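Local coordinates for protein transcriptional regulator, marR family, putative (Sulfolobus solfataricus, PDB 3F3X) that probably binds DNA as a transcription factor of the MarR family, and is implicated in transcriptional activation in this archaeon, at residues N27-G30 against K31-L35; E106-E109 against V110-L114; Q9-N12 against T13-K16; R19-I22 against K23-N27. All coordinates share one frame; numbering follows the deposited sequence. Where two conformers were deposited one is given.

Contact 1. Residues N27-G30 against K31-L35; sequences NRLG and KLMNL
The carbonyl of Leu-29 meets Met-33 and Leu-35 in a local contact at the C-terminal end of helix 3-33. This long helix belongs to a winged-helix protein of the MarR type, and the chain turns here toward helix 37-48. Leu-29 O takes two backbone donors from opposite faces of its carbonyl plane. Met-33 N comes at 2.8 Å from Leu-29 O, in a helical i to i-4 bond. Leu-35 N lies 3.1 Å from the same Leu-29 O, six residues on. The second bond becomes possible because Asn-34 has positive phi (59°) and swings the chain back over the last turn. A weak bond from Asn-34 N to Gly-30 O adds to the closure. Earlier in the turn, Lys-31 N and Leu-32 N bond to Asn-27 O and Arg-28 O. Arg-28 and Leu-32 lie side by side and point the same way. The Lys-31 chain runs extended past the side chain of Asn-27. An alanine in place of Asn-27 removes the amide beside this chain, and the Lys-31 side chain would probably be freer to turn. Outside the turn, Met-33 and Leu-35 both touch Val-103 of helix 98-118, and Asn-34 O is hydrogen-bonded to Lys-77. On the apolar side of the turn, Leu-29 CD2 lies against Met-33 SD at 4.2 Å.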
loop_
_atom_site.group_PDB
_atom_site.type_symbol
_atom_site.label_atom_id
_atom_site.label_comp_id
_atom_site.label_asym_id
_atom_site.label_seq_id
_atom_site.Cartn_x
_atom_site.Cartn_y
_atom_site.Cartn_z
ATOM N N ASN A 27 8.896 0.464 11.117
ATOM C CA ASN A 27 9.531 1.170 12.221
ATOM C C ASN A 27 9.607 0.253 13.442
ATOM O O ASN A 27 10.676 0.086 14.037
ATOM C CB ASN A 27 8.761 2.436 12.589
ATOM C CG ASN A 27 9.357 3.129 13.787
ATOM O OD1 ASN A 27 8.709 3.273 14.827
ATOM N ND2 ASN A 27 10.607 3.550 13.658
ATOM N N ARG A 28 8.471 -0.345 13.793
ATOM C CA ARG A 28 8.362 -1.243 14.931
ATOM C C ARG A 28 9.259 -2.475 14.779
ATOM O O ARG A 28 10.087 -2.757 15.646
ATOM C CB ARG A 28 6.912 -1.703 15.078
ATOM C CG ARG A 28 6.492 -2.051 16.479
ATOM C CD ARG A 28 6.196 -0.793 17.270
ATOM N NE ARG A 28 5.316 -1.122 18.380
ATOM C CZ ARG A 28 4.664 -0.241 19.126
ATOM N NH1 ARG A 28 4.781 1.061 18.902
ATOM N NH2 ARG A 28 3.877 -0.681 20.093
ATOM N N LEU A 29 9.067 -3.227 13.696
ATOM C CA LEU A 29 9.882 -4.422 13.465
ATOM C C LEU A 29 11.367 -4.078 13.283
ATOM O O LEU A 29 12.254 -4.832 13.708
ATOM C CB LEU A 29 9.398 -5.192 12.231
ATOM C CG LEU A 29 8.027 -5.867 12.348
ATOM C CD1 LEU A 29 7.643 -6.476 10.997
ATOM C CD2 LEU A 29 8.057 -6.937 13.438
ATOM N N GLY A 30 11.622 -2.938 12.644
ATOM C CA GLY A 30 12.985 -2.498 12.403
ATOM C C GLY A 30 13.731 -2.172 13.673
ATOM O O GLY A 30 14.841 -2.665 13.909
ATOM N N LYS A 31 13.107 -1.365 14.524
ATOM C CA LYS A 31 13.745 -0.973 15.776
ATOM C C LYS A 31 13.813 -2.072 16.828
ATOM O O LYS A 31 14.797 -2.172 17.558
ATOM C CB LYS A 31 13.052 0.278 16.317
ATOM C CG LYS A 31 13.286 1.462 15.401
ATOM C CD LYS A 31 12.591 2.703 15.868
ATOM C CE LYS A 31 13.083 3.888 15.068
ATOM N NZ LYS A 31 12.359 5.128 15.437
ATOM N N LEU A 32 12.793 -2.921 16.883
ATOM C CA LEU A 32 12.767 -4.002 17.869
ATOM C C LEU A 32 13.459 -5.291 17.427
ATOM O O LEU A 32 14.051 -6.006 18.245
ATOM C CB LEU A 32 11.315 -4.331 18.246
ATOM C CG LEU A 32 10.507 -3.195 18.883
ATOM C CD1 LEU A 32 9.093 -3.656 19.152
ATOM C CD2 LEU A 32 11.171 -2.756 20.174
ATOM N N MET A 33 13.400 -5.582 16.131
ATOM C CA MET A 33 13.974 -6.829 15.636
ATOM C C MET A 33 14.888 -6.738 14.418
ATOM O O MET A 33 15.408 -7.755 13.959
ATOM C CB MET A 33 12.836 -7.806 15.335
ATOM C CG MET A 33 11.880 -8.007 16.499
ATOM S SD MET A 33 10.499 -9.093 16.110
ATOM C CE MET A 33 11.312 -10.701 16.231
ATOM N N ASN A 34 15.086 -5.530 13.905
ATOM C CA ASN A 34 15.923 -5.320 12.734
ATOM C C ASN A 34 15.350 -6.131 11.574
ATOM O O ASN A 34 16.082 -6.734 10.788
ATOM C CB ASN A 34 17.370 -5.735 13.031
ATOM C CG ASN A 34 18.316 -5.399 11.901
ATOM O OD1 ASN A 34 18.224 -4.329 11.297
ATOM N ND2 ASN A 34 19.246 -6.307 11.614
ATOM N N LEU A 35 14.023 -6.144 11.495
ATOM C CA LEU A 35 13.305 -6.847 10.437
ATOM C C LEU A 35 12.366 -5.868 9.764
ATOM O O LEU A 35 12.046 -4.819 10.322
ATOM C CB LEU A 35 12.468 -8.002 11.002
ATOM C CG LEU A 35 13.170 -9.208 11.623
ATOM C CD1 LEU A 35 12.111 -10.197 12.117
ATOM C CD2 LEU A 35 14.089 -9.865 10.592
#

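Contact 2. Residues E106-E109 against V110-L114; sequences EANE and VLRNL
Glu-109 and Arg-112 form a salt bridge one turn apart on helix 98-118, with OE1 of Glu-109 2.6 Å from NH2 of Arg-112. The two chains lie side by side and point the same way. The carboxylate oxygen sits over one face of the guanidinium, and the two planes are 57° apart. This is a close charge pair, not a flat two-point bidentate one. The Glu-109 chain bends at chi2 (92°) and the Arg-112 chain at chi3 (64°), which brings the two charged ends together.

Hydrogen bonds hold the guanidinium from other directions. A water in its plane, at its edge, accepts from Arg-112 NH1 at 2.6 Å. The same water donates to Asn-108 OD1 at 3.0 Å, so it bridges residues four apart. The Asn-108 amide stands at right angles to the guanidinium. On the far side along the helix, Arg-112 NH2 makes a weak bond to Asn-113 OD1.

The backbone bonds are regular. Val-110, Leu-111, Arg-112 and Asn-113 each donate to the carbonyl four residues earlier.

Apolar packing uses another side of the helix. Leu-111 touches Tyr-37 and Phe-40 of the same chain and Leu-8 of the second subunit. Polar ends on one side and apolar packing on another make this an amphipathic helix in the dimerisation region of the MarR fold, partly within a predicted coiled coil.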
loop_
_atom_site.group_PDB
_atom_site.type_symbol
_atom_site.label_atom_id
_atom_site.label_comp_id
_atom_site.label_asym_id
_atom_site.label_seq_id
_atom_site.Cartn_x
_atom_site.Cartn_y
_atom_site.Cartn_z
ATOM N N GLU A 106 7.883 -14.183 17.437
ATOM C CA GLU A 106 8.066 -12.875 18.052
ATOM C C GLU A 106 7.546 -11.760 17.147
ATOM O O GLU A 106 6.836 -10.867 17.606
ATOM C CB GLU A 106 9.548 -12.652 18.362
ATOM C CG GLU A 106 10.092 -13.567 19.453
ATOM C CD GLU A 106 11.606 -13.536 19.554
ATOM O OE1 GLU A 106 12.219 -12.551 19.087
ATOM O OE2 GLU A 106 12.184 -14.495 20.112
ATOM N N ALA A 107 7.898 -11.809 15.862
ATOM C CA ALA A 107 7.447 -10.786 14.918
ATOM C C ALA A 107 5.918 -10.786 14.831
ATOM O O ALA A 107 5.291 -9.725 14.766
ATOM C CB ALA A 107 8.062 -11.035 13.527
ATOM N N ASN A 108 5.326 -11.979 14.827
ATOM C CA ASN A 108 3.874 -12.116 14.770
ATOM C C ASN A 108 3.251 -11.435 15.983
ATOM O O ASN A 108 2.259 -10.718 15.862
ATOM C CB ASN A 108 3.471 -13.594 14.752
ATOM C CG ASN A 108 1.967 -13.791 14.855
ATOM O OD1 ASN A 108 1.460 -14.310 15.853
ATOM N ND2 ASN A 108 1.246 -13.372 13.826
ATOM N N GLU A 109 3.840 -11.664 17.152
ATOM C CA GLU A 109 3.343 -11.064 18.386
ATOM C C GLU A 109 3.400 -9.537 18.309
ATOM O O GLU A 109 2.448 -8.854 18.687
ATOM C CB GLU A 109 4.177 -11.530 19.580
ATOM C CG GLU A 109 3.536 -11.216 20.916
ATOM C CD GLU A 109 2.664 -12.350 21.418
ATOM O OE1 GLU A 109 1.975 -12.992 20.594
ATOM O OE2 GLU A 109 2.665 -12.593 22.642
ATOM N N VAL A 110 4.528 -9.013 17.835
ATOM C CA VAL A 110 4.716 -7.571 17.706
ATOM C C VAL A 110 3.669 -6.948 16.779
ATOM O O VAL A 110 3.017 -5.969 17.141
ATOM C CB VAL A 110 6.133 -7.231 17.158
ATOM C CG1 VAL A 110 6.203 -5.767 16.748
ATOM C CG2 VAL A 110 7.186 -7.525 18.213
ATOM N N LEU A 111 3.508 -7.517 15.587
ATOM C CA LEU A 111 2.546 -6.987 14.624
ATOM C C LEU A 111 1.091 -7.157 15.045
ATOM O O LEU A 111 0.277 -6.248 14.857
ATOM C CB LEU A 111 2.756 -7.634 13.252
ATOM C CG LEU A 111 4.069 -7.264 12.561
ATOM C CD1 LEU A 111 4.123 -7.906 11.173
ATOM C CD2 LEU A 111 4.173 -5.742 12.453
ATOM N N ARG A 112 0.770 -8.318 15.610
ATOM C CA ARG A 112 -0.590 -8.621 16.055
ATOM C C ARG A 112 -1.055 -7.649 17.145
ATOM O O ARG A 112 -2.179 -7.138 17.101
ATOM C CB ARG A 112 -0.651 -10.049 16.592
ATOM C CG ARG A 112 -2.052 -10.610 16.782
ATOM C CD ARG A 112 -1.985 -11.877 17.620
ATOM N NE ARG A 112 -1.489 -11.571 18.961
ATOM C CZ ARG A 112 -0.879 -12.440 19.759
ATOM N NH1 ARG A 112 -0.676 -13.690 19.361
ATOM N NH2 ARG A 112 -0.461 -12.050 20.957
ATOM N N ASN A 113 -0.194 -7.410 18.130
ATOM C CA ASN A 113 -0.529 -6.497 19.222
ATOM C C ASN A 113 -0.644 -5.066 18.711
ATOM O O ASN A 113 -1.543 -4.325 19.113
ATOM C CB ASN A 113 0.527 -6.564 20.335
ATOM C CG ASN A 113 0.513 -7.892 21.074
ATOM O OD1 ASN A 113 -0.514 -8.557 21.144
ATOM N ND2 ASN A 113 1.653 -8.275 21.640
ATOM N N LEU A 114 0.266 -4.686 17.819
ATOM C CA LEU A 114 0.264 -3.347 17.245
ATOM C C LEU A 114 -1.048 -3.097 16.509
ATOM O O LEU A 114 -1.700 -2.081 16.717
ATOM C CB LEU A 114 1.431 -3.173 16.270
ATOM C CG LEU A 114 1.539 -1.797 15.611
ATOM C CD1 LEU A 114 1.665 -0.723 16.682
ATOM C CD2 LEU A 114 2.739 -1.764 14.682
HETATM O O HOH W 1 -1.100 -14.999 17.181
#

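Contact 3. Residues Q9-N12 against T13-K16. With SO4 (sulfate ion), chain B.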
loop_
_atom_site.group_PDB
_atom_site.type_symbol
_atom_site.label_atom_id
_atom_site.label_comp_id
_atom_site.label_asym_id
_atom_site.label_seq_id
_atom_site.Cartn_x
_atom_site.Cartn_y
_atom_site.Cartn_z
ATOM N N GLN A 9 -12.647 5.388 -4.656
ATOM C CA GLN A 9 -12.374 5.958 -3.339
ATOM C C GLN A 9 -11.926 4.852 -2.398
ATOM O O GLN A 9 -11.100 5.069 -1.507
ATOM C CB GLN A 9 -13.616 6.661 -2.787
ATOM C CG GLN A 9 -13.340 7.578 -1.596
ATOM C CD GLN A 9 -12.172 8.528 -1.840
ATOM O OE1 GLN A 9 -11.973 9.009 -2.954
ATOM N NE2 GLN A 9 -11.401 8.809 -0.790
ATOM N N LEU A 10 -12.471 3.659 -2.610
ATOM C CA LEU A 10 -12.113 2.503 -1.801
ATOM C C LEU A 10 -10.613 2.276 -1.963
ATOM O O LEU A 10 -9.890 2.056 -0.986
ATOM C CB LEU A 10 -12.886 1.278 -2.295
ATOM C CG LEU A 10 -12.911 0.040 -1.408
ATOM C CD1 LEU A 10 -13.626 0.368 -0.103
ATOM C CD2 LEU A 10 -13.638 -1.082 -2.136
ATOM N N MET A 11 -10.148 2.347 -3.206
ATOM C CA MET A 11 -8.736 2.154 -3.501
ATOM C C MET A 11 -7.881 3.316 -2.978
ATOM O O MET A 11 -6.755 3.102 -2.518
ATOM C CB MET A 11 -8.535 1.967 -5.010
ATOM C CG MET A 11 -9.317 0.783 -5.594
ATOM S SD MET A 11 -8.941 -0.833 -4.825
ATOM C CE MET A 11 -7.313 -1.063 -5.369
ATOM N N ASN A 12 -8.408 4.540 -3.042
ATOM C CA ASN A 12 -7.667 5.694 -2.542
ATOM C C ASN A 12 -7.409 5.533 -1.050
ATOM O O ASN A 12 -6.338 5.868 -0.557
ATOM C CB ASN A 12 -8.447 6.994 -2.757
ATOM C CG ASN A 12 -8.501 7.410 -4.203
ATOM O OD1 ASN A 12 -7.565 7.169 -4.965
ATOM N ND2 ASN A 12 -9.585 8.067 -4.585
ATOM N N THR A 13 -8.407 5.027 -0.337
ATOM C CA THR A 13 -8.286 4.834 1.104
ATOM C C THR A 13 -7.313 3.693 1.419
ATOM O O THR A 13 -6.493 3.799 2.328
ATOM C CB THR A 13 -9.660 4.529 1.720
ATOM O OG1 THR A 13 -10.570 5.586 1.386
ATOM C CG2 THR A 13 -9.559 4.413 3.235
ATOM N N ILE A 14 -7.402 2.609 0.656
ATOM C CA ILE A 14 -6.514 1.470 0.853
ATOM C C ILE A 14 -5.068 1.917 0.665
ATOM O O ILE A 14 -4.171 1.482 1.387
ATOM C CB ILE A 14 -6.872 0.326 -0.135
ATOM C CG1 ILE A 14 -8.152 -0.363 0.350
ATOM C CG2 ILE A 14 -5.713 -0.667 -0.273
ATOM C CD1 ILE A 14 -8.654 -1.462 -0.559
ATOM N N ALA A 15 -4.849 2.808 -0.297
ATOM C CA ALA A 15 -3.517 3.327 -0.569
ATOM C C ALA A 15 -2.947 4.030 0.658
ATOM O O ALA A 15 -1.783 3.827 1.011
ATOM C CB ALA A 15 -3.561 4.297 -1.752
ATOM N N LYS A 16 -3.776 4.850 1.300
ATOM C CA LYS A 16 -3.370 5.591 2.490
ATOM C C LYS A 16 -3.078 4.651 3.655
ATOM O O LYS A 16 -2.090 4.820 4.366
ATOM C CB LYS A 16 -4.473 6.568 2.910
ATOM C CG LYS A 16 -4.875 7.582 1.849
ATOM C CD LYS A 16 -6.042 8.426 2.350
ATOM C CE LYS A 16 -6.539 9.398 1.294
ATOM N NZ LYS A 16 -7.652 10.231 1.826
HETATM S S SO4 B . -8.492 11.440 -1.554
HETATM O O1 SO4 B . -7.938 10.110 -1.877
HETATM O O2 SO4 B . -8.061 12.411 -2.570
HETATM O O3 SO4 B . -8.003 11.869 -0.228
HETATM O O4 SO4 B . -9.962 11.355 -1.550
HETATM O O HOH W 2 -12.491 8.200 1.853
#
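Thr-13, Ile-14 and Ala-15 donate their backbone N-H groups to the carbonyls of Gln-9, Leu-10 and Met-11 in regular helical bonds, while the next, from Lys-16 to Asn-12, is weak. Gln-9 O also accepts from Thr-13 OG1 at 3.0 Å, from the opposite face of its plane to Thr-13 N. With OG1 anti to the carbonyl carbon (chi1 -56°), Thr-13 reaches back to the preceding turn. The Gln-9 amide is held on several sides. Its NE2 donates to O4 of a sulfate at 3.0 Å. The same Gln-9 NE2 gives a bond to a water at 2.9 Å, which donates in turn to Thr-13 OG1. Asn-12 ND2 lies 3.0 Å from Gln-9 OE1, above that carbonyl's plane but with OE1 in its own amide plane. Asn-12 OD1 is bonded to Tyr-37 of the second subunit. The extended Lys-16 places NZ 2.7 Å from sulfate O3, a bond that is less certain because Lys-16 was modelled in two conformers. Tyr-60, Lys-44 and Arg-59 of the second subunit also bind the ion. It probably came from the crystallisation liquor. The result is an anion site at the helical dimer interface of a MarR-type protein, lined by both subunits.

Contact 4. Residues R19-I22 against K23-N27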
loop_
_atom_site.group_PDB
_atom_site.type_symbol
_atom_site.label_atom_id
_atom_site.label_comp_id
_atom_site.label_asym_id
_atom_site.label_seq_id
_atom_site.Cartn_x
_atom_site.Cartn_y
_atom_site.Cartn_z
ATOM N N ARG A 19 0.379 2.941 3.111
ATOM C CA ARG A 19 1.476 3.872 3.339
ATOM C C ARG A 19 1.637 4.182 4.819
ATOM O O ARG A 19 2.752 4.210 5.340
ATOM C CB ARG A 19 1.236 5.173 2.572
ATOM C CG ARG A 19 1.274 5.013 1.067
ATOM C CD ARG A 19 0.917 6.320 0.396
ATOM N NE ARG A 19 0.852 6.188 -1.054
ATOM C CZ ARG A 19 0.061 6.927 -1.822
ATOM N NH1 ARG A 19 -0.727 7.841 -1.270
ATOM N NH2 ARG A 19 0.053 6.751 -3.137
ATOM N N GLY A 20 0.521 4.416 5.496
ATOM C CA GLY A 20 0.587 4.721 6.912
ATOM C C GLY A 20 0.984 3.525 7.761
ATOM O O GLY A 20 1.867 3.627 8.612
ATOM N N SER A 21 0.341 2.387 7.528
ATOM C CA SER A 21 0.634 1.191 8.309
ATOM C C SER A 21 2.021 0.611 8.062
ATOM O O SER A 21 2.679 0.168 9.006
ATOM C CB SER A 21 -0.421 0.115 8.056
ATOM O OG SER A 21 -0.298 -0.423 6.755
ATOM N N ILE A 22 2.479 0.615 6.812
ATOM C CA ILE A 22 3.797 0.059 6.520
ATOM C C ILE A 22 4.902 0.834 7.226
ATOM O O ILE A 22 5.900 0.253 7.644
ATOM C CB ILE A 22 4.115 0.040 5.010
ATOM C CG1 ILE A 22 5.412 -0.740 4.782
ATOM C CG2 ILE A 22 4.267 1.463 4.479
ATOM C CD1 ILE A 22 5.844 -0.826 3.343
ATOM N N LYS A 23 4.732 2.147 7.350
ATOM C CA LYS A 23 5.736 2.954 8.025
ATOM C C LYS A 23 5.799 2.516 9.482
ATOM O O LYS A 23 6.880 2.370 10.055
ATOM C CB LYS A 23 5.384 4.445 7.955
ATOM C CG LYS A 23 6.438 5.337 8.604
ATOM C CD LYS A 23 5.997 6.793 8.682
ATOM C CE LYS A 23 7.024 7.627 9.439
ATOM N NZ LYS A 23 6.569 9.031 9.646
ATOM N N GLU A 24 4.634 2.305 10.082
ATOM C CA GLU A 24 4.578 1.880 11.475
ATOM C C GLU A 24 5.113 0.466 11.627
ATOM O O GLU A 24 5.864 0.176 12.561
ATOM C CB GLU A 24 3.146 1.953 12.001
ATOM C CG GLU A 24 2.611 3.368 12.084
ATOM C CD GLU A 24 1.766 3.586 13.319
ATOM O OE1 GLU A 24 2.271 3.321 14.431
ATOM O OE2 GLU A 24 0.604 4.024 13.181
ATOM N N PHE A 25 4.734 -0.407 10.699
ATOM C CA PHE A 25 5.187 -1.795 10.723
ATOM C C PHE A 25 6.704 -1.885 10.613
ATOM O O PHE A 25 7.352 -2.538 11.433
ATOM C CB PHE A 25 4.551 -2.590 9.576
ATOM C CG PHE A 25 3.094 -2.902 9.778
ATOM C CD1 PHE A 25 2.418 -2.454 10.906
ATOM C CD2 PHE A 25 2.401 -3.662 8.839
ATOM C CE1 PHE A 25 1.067 -2.750 11.096
ATOM C CE2 PHE A 25 1.050 -3.965 9.018
ATOM C CZ PHE A 25 0.384 -3.509 10.155
ATOM N N ASN A 26 7.270 -1.234 9.597
ATOM C CA ASN A 26 8.717 -1.260 9.401
ATOM C C ASN A 26 9.475 -0.594 10.549
ATOM O O ASN A 26 10.567 -1.034 10.913
ATOM C CB ASN A 26 9.104 -0.583 8.079
ATOM C CG ASN A 26 8.781 -1.440 6.863
ATOM O OD1 ASN A 26 8.675 -2.661 6.960
ATOM N ND2 ASN A 26 8.645 -0.800 5.707
ATOM N N ASN A 27 8.896 0.464 11.117
ATOM C CA ASN A 27 9.531 1.170 12.221
ATOM C C ASN A 27 9.607 0.253 13.442
ATOM O O ASN A 27 10.676 0.086 14.037
ATOM C CB ASN A 27 8.761 2.436 12.589
ATOM C CG ASN A 27 9.357 3.129 13.787
ATOM O OD1 ASN A 27 8.709 3.273 14.827
ATOM N ND2 ASN A 27 10.607 3.550 13.658
#
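Phe-25 turns a ring face to the carbonyl oxygen of Ser-21, one turn back on helix 3-33. Its CG is 3.2 Å from Ser-21 O. Phe-25 N bonds to that same oxygen at 2.7 Å. CG of Phe-25 lies anti to its own carbonyl carbon (chi1 -73°), which carries the ring back over the earlier turn.

Ile-22 and Asn-26 make the second pair, and their side chains cross obliquely. ND2 of Asn-26 rests 3.4 Å from CG1 of Ile-22, a polar group against a methylene. The CD1 methyl of Ile-22 lies 3.7 Å from the same Asn-26 ND2. Asn-26 N also donates to Ile-22 O, at 2.8 Å. Swapping Ile-22 for an alanine would probably strip the cover from Asn-26 ND2 and leave a gap beside that amide. The backbone is uneven here. Lys-23 N to Arg-19 O and Glu-24 N to Gly-20 O are weak, while the next two bonds are short.

The outer ends of these residues fix the helix among its neighbours. Asn-26 OD1 bonds to Tyr-37 N at the start of helix 37-48, and the Tyr-37 ring meets Phe-25. Arg-19 NH1 bonds to Tyr-60 O of the second subunit. Phe-25 also touches Leu-111, Leu-114 and Val-115, so its ring packs against helix 98-118.

Contacts 3, 4 and 1 follow one another along helix 3-33. Contact 4 and contact 1 share Asn-27, and their centres are 11 Å apart. Contact 3 sits at the far end, with its centre 26 Å from that of contact 1. Contact 2 lies on helix 98-118, which packs against the later part of helix 3-33. It touches contact 1 where Met-33 CE meets Glu-106 CB at 3.4 Å. It touches contact 4 where Leu-114 CD2 meets Phe-25 CD1 at 3.9 Å. Contacts 2, 3 and 4 all reach the second subunit. The sulfate belongs to contact 3, whose nearest atoms are about 13 Å from contact 2.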